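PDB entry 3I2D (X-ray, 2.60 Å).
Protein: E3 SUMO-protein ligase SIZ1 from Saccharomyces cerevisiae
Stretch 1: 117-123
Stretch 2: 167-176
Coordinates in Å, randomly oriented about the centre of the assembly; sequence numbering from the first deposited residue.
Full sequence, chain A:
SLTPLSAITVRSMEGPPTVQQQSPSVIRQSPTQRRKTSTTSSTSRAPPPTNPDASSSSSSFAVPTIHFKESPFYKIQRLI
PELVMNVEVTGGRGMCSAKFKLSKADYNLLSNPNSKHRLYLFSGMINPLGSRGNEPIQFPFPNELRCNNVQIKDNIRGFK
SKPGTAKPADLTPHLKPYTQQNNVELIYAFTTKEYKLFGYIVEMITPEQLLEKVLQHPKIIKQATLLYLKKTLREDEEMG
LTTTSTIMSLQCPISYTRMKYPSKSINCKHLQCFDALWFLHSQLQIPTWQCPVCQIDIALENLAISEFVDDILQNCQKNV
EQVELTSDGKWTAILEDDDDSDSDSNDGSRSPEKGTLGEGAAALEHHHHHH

Stretch 1 117-123: HRLYLFS
Stretch 2 (167-176) KPADLTPHLK

Residues 117-123 form one extended strand. Residues 167-176 run antiparallel to it: loop at 167-168, a short strand at 169-170, then a turn with a 3-10 segment at 172-173. In register, Tyr120 faces Asp170 (CA-CA 4.8 Å) as a non-hydrogen-bonded pair. Leu121 faces Ala169 (CA-CA 5.0 Å) as a hydrogen-bonded pair. Phi/psi are -104/142 at Tyr120, -106/129 at Leu121, -107/130 at Ala169 and -80/106 at Asp170.

Leu121 and Ala169 satisfy each other's backbone: Leu121 N donates to Ala169 O (2.8 Å), and Ala169 N to Leu121 O (3.0 Å). Leu171 N donates to Leu119 O (2.9 Å). Leu171 then turns off the strand at -86/-26, so the next link uses a side chain: Leu119 N donates to Thr172 OG1 (2.6 Å). With chi1 at -36°, Thr172 OG1 also donates to Asp170 OD1 (2.7 Å). The hydroxyl thus serves as both acceptor and donor. Thr172 N reaches Asp170 OD1 only weakly (3.3 Å). Within the turn, His174 N donates to Leu171 O (2.9 Å).

Asp170 is t (chi1 -158°). Its OD2 accepts from a water (2.7 Å from the water O), and that water O is hydrogen-bonded to Tyr120 OH (2.6 Å). Arg118 NH1 forms a salt bridge with Asp170 OD2 (2.8 Å). The oxygen lies over the guanidinium face, so the pairing is by charge, with no N-H directed at it.

Tyr120 and Asp170 share one sheet face; Leu121 and Ala169 share the other. Tyr120, chi1 m, brings CD2 to 3.6 Å from Pro168 CG. Phe122, also m, receives Pro168 CB over its ring, 3.9 Å from the centroid. Leu121 is t/p, and its CB lies 4.3 Å from Leu171 CG. Leu171 is m/t; its CD1 meets Leu119 CD1 at 3.3 Å.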

# COMPACT_ATOMS: atom_id res chain seq x y z
N HIS A 117 8.26 -12.99 -4.20
CA HIS A 117 7.10 -13.19 -5.05
C HIS A 117 6.06 -14.05 -4.38
O HIS A 117 6.39 -14.96 -3.63
CB HIS A 117 7.52 -13.81 -6.37
CG HIS A 117 8.32 -12.89 -7.23
ND1 HIS A 117 9.62 -12.55 -6.93
CD2 HIS A 117 7.98 -12.17 -8.33
CE1 HIS A 117 10.05 -11.66 -7.81
NE2 HIS A 117 9.07 -11.41 -8.66
N ARG A 118 4.79 -13.76 -4.67
CA ARG A 118 3.72 -14.53 -4.05
C ARG A 118 2.50 -14.62 -4.95
O ARG A 118 2.29 -13.76 -5.79
CB ARG A 118 3.33 -13.89 -2.72
CG ARG A 118 4.53 -13.47 -1.89
CD ARG A 118 4.48 -14.08 -0.52
NE ARG A 118 4.31 -15.52 -0.57
CZ ARG A 118 4.07 -16.28 0.49
NH1 ARG A 118 3.96 -15.72 1.70
NH2 ARG A 118 3.91 -17.59 0.36
N LEU A 119 1.71 -15.68 -4.77
CA LEU A 119 0.51 -15.88 -5.57
C LEU A 119 -0.71 -15.36 -4.81
O LEU A 119 -1.15 -15.97 -3.84
CB LEU A 119 0.33 -17.36 -5.86
CG LEU A 119 -0.43 -17.80 -7.11
CD1 LEU A 119 -1.28 -18.98 -6.71
CD2 LEU A 119 -1.27 -16.66 -7.68
N TYR A 120 -1.25 -14.22 -5.24
CA TYR A 120 -2.39 -13.63 -4.57
C TYR A 120 -3.69 -13.84 -5.31
O TYR A 120 -3.74 -13.81 -6.54
CB TYR A 120 -2.17 -12.12 -4.39
CG TYR A 120 -1.27 -11.73 -3.23
CD1 TYR A 120 -0.58 -12.70 -2.50
CD2 TYR A 120 -1.13 -10.40 -2.85
CE1 TYR A 120 0.21 -12.35 -1.40
CE2 TYR A 120 -0.34 -10.04 -1.76
CZ TYR A 120 0.32 -11.02 -1.05
OH TYR A 120 1.09 -10.66 0.04
N LEU A 121 -4.76 -14.07 -4.57
CA LEU A 121 -6.04 -14.22 -5.22
C LEU A 121 -6.80 -12.93 -4.91
O LEU A 121 -6.85 -12.49 -3.76
CB LEU A 121 -6.78 -15.43 -4.67
CG LEU A 121 -8.16 -15.67 -5.26
CD1 LEU A 121 -8.06 -15.80 -6.78
CD2 LEU A 121 -8.74 -16.91 -4.62
N PHE A 122 -7.33 -12.30 -5.95
CA PHE A 122 -8.09 -11.07 -5.79
C PHE A 122 -9.55 -11.32 -6.09
O PHE A 122 -9.89 -12.28 -6.78
CB PHE A 122 -7.60 -9.97 -6.75
CG PHE A 122 -6.26 -9.40 -6.40
CD1 PHE A 122 -5.10 -10.13 -6.59
CD2 PHE A 122 -6.17 -8.12 -5.86
CE1 PHE A 122 -3.88 -9.61 -6.25
CE2 PHE A 122 -4.94 -7.59 -5.52
CZ PHE A 122 -3.79 -8.34 -5.71
N SER A 123 -10.40 -10.44 -5.59
CA SER A 123 -11.82 -10.55 -5.83
C SER A 123 -12.38 -9.16 -5.94
O SER A 123 -11.95 -8.26 -5.26
CB SER A 123 -12.49 -11.28 -4.68
OG SER A 123 -13.88 -11.35 -4.88
N LYS A 167 -9.02 -7.78 1.21
CA LYS A 167 -7.61 -7.87 0.86
C LYS A 167 -7.38 -9.20 0.20
O LYS A 167 -8.08 -10.18 0.50
CB LYS A 167 -6.72 -7.73 2.10
CG LYS A 167 -6.90 -8.80 3.16
CD LYS A 167 -6.25 -8.38 4.48
CE LYS A 167 -6.59 -9.33 5.62
NZ LYS A 167 -5.88 -8.99 6.89
N PRO A 168 -6.42 -9.27 -0.73
CA PRO A 168 -6.13 -10.53 -1.43
C PRO A 168 -5.70 -11.67 -0.49
O PRO A 168 -5.24 -11.45 0.64
CB PRO A 168 -5.02 -10.12 -2.39
CG PRO A 168 -4.26 -9.10 -1.60
CD PRO A 168 -5.38 -8.27 -1.00
N ALA A 169 -5.86 -12.90 -0.98
CA ALA A 169 -5.50 -14.08 -0.21
C ALA A 169 -4.22 -14.72 -0.76
O ALA A 169 -4.10 -14.95 -1.95
CB ALA A 169 -6.65 -15.07 -0.23
N ASP A 170 -3.28 -15.00 0.14
CA ASP A 170 -2.00 -15.61 -0.21
C ASP A 170 -2.16 -17.12 -0.37
O ASP A 170 -2.28 -17.83 0.63
CB ASP A 170 -0.99 -15.36 0.91
CG ASP A 170 0.45 -15.47 0.44
OD1 ASP A 170 0.71 -16.21 -0.53
OD2 ASP A 170 1.34 -14.83 1.05
N LEU A 171 -2.15 -17.62 -1.61
CA LEU A 171 -2.28 -19.06 -1.88
C LEU A 171 -0.92 -19.77 -1.82
O LEU A 171 -0.84 -20.97 -1.56
CB LEU A 171 -2.83 -19.32 -3.29
CG LEU A 171 -4.09 -18.64 -3.80
CD1 LEU A 171 -4.29 -19.00 -5.26
CD2 LEU A 171 -5.26 -19.06 -2.97
N THR A 172 0.14 -19.01 -2.08
CA THR A 172 1.51 -19.49 -2.14
C THR A 172 2.01 -20.60 -1.23
O THR A 172 2.58 -21.58 -1.72
CB THR A 172 2.45 -18.33 -2.03
OG1 THR A 172 1.88 -17.20 -2.71
CG2 THR A 172 3.78 -18.67 -2.68
N PRO A 173 1.83 -20.48 0.08
CA PRO A 173 2.32 -21.55 0.95
C PRO A 173 1.61 -22.90 0.82
O PRO A 173 1.99 -23.86 1.49
CB PRO A 173 2.18 -20.96 2.36
CG PRO A 173 1.00 -20.05 2.22
CD PRO A 173 1.28 -19.37 0.88
N HIS A 174 0.59 -22.98 -0.03
CA HIS A 174 -0.15 -24.23 -0.19
C HIS A 174 -0.13 -24.79 -1.60
O HIS A 174 -0.89 -25.70 -1.93
CB HIS A 174 -1.60 -24.04 0.26
CG HIS A 174 -1.72 -23.44 1.62
ND1 HIS A 174 -1.38 -24.14 2.76
CD2 HIS A 174 -2.05 -22.19 2.02
CE1 HIS A 174 -1.49 -23.34 3.81
NE2 HIS A 174 -1.89 -22.16 3.39
N LEU A 175 0.73 -24.24 -2.44
CA LEU A 175 0.84 -24.75 -3.80
C LEU A 175 1.50 -26.13 -3.71
O LEU A 175 2.24 -26.40 -2.76
CB LEU A 175 1.72 -23.83 -4.66
CG LEU A 175 1.11 -22.54 -5.20
CD1 LEU A 175 2.18 -21.74 -5.91
CD2 LEU A 175 -0.04 -22.84 -6.15
N LYS A 176 1.22 -26.99 -4.68
CA LYS A 176 1.82 -28.32 -4.71
C LYS A 176 3.13 -28.21 -5.51
O LYS A 176 3.39 -27.17 -6.13
CB LYS A 176 0.87 -29.33 -5.36
CG LYS A 176 -0.21 -29.85 -4.43
CD LYS A 176 -1.13 -30.85 -5.15
CE LYS A 176 -2.17 -31.45 -4.20
NZ LYS A 176 -1.52 -32.09 -3.03
O HOH W 1 1.96 -12.34 1.84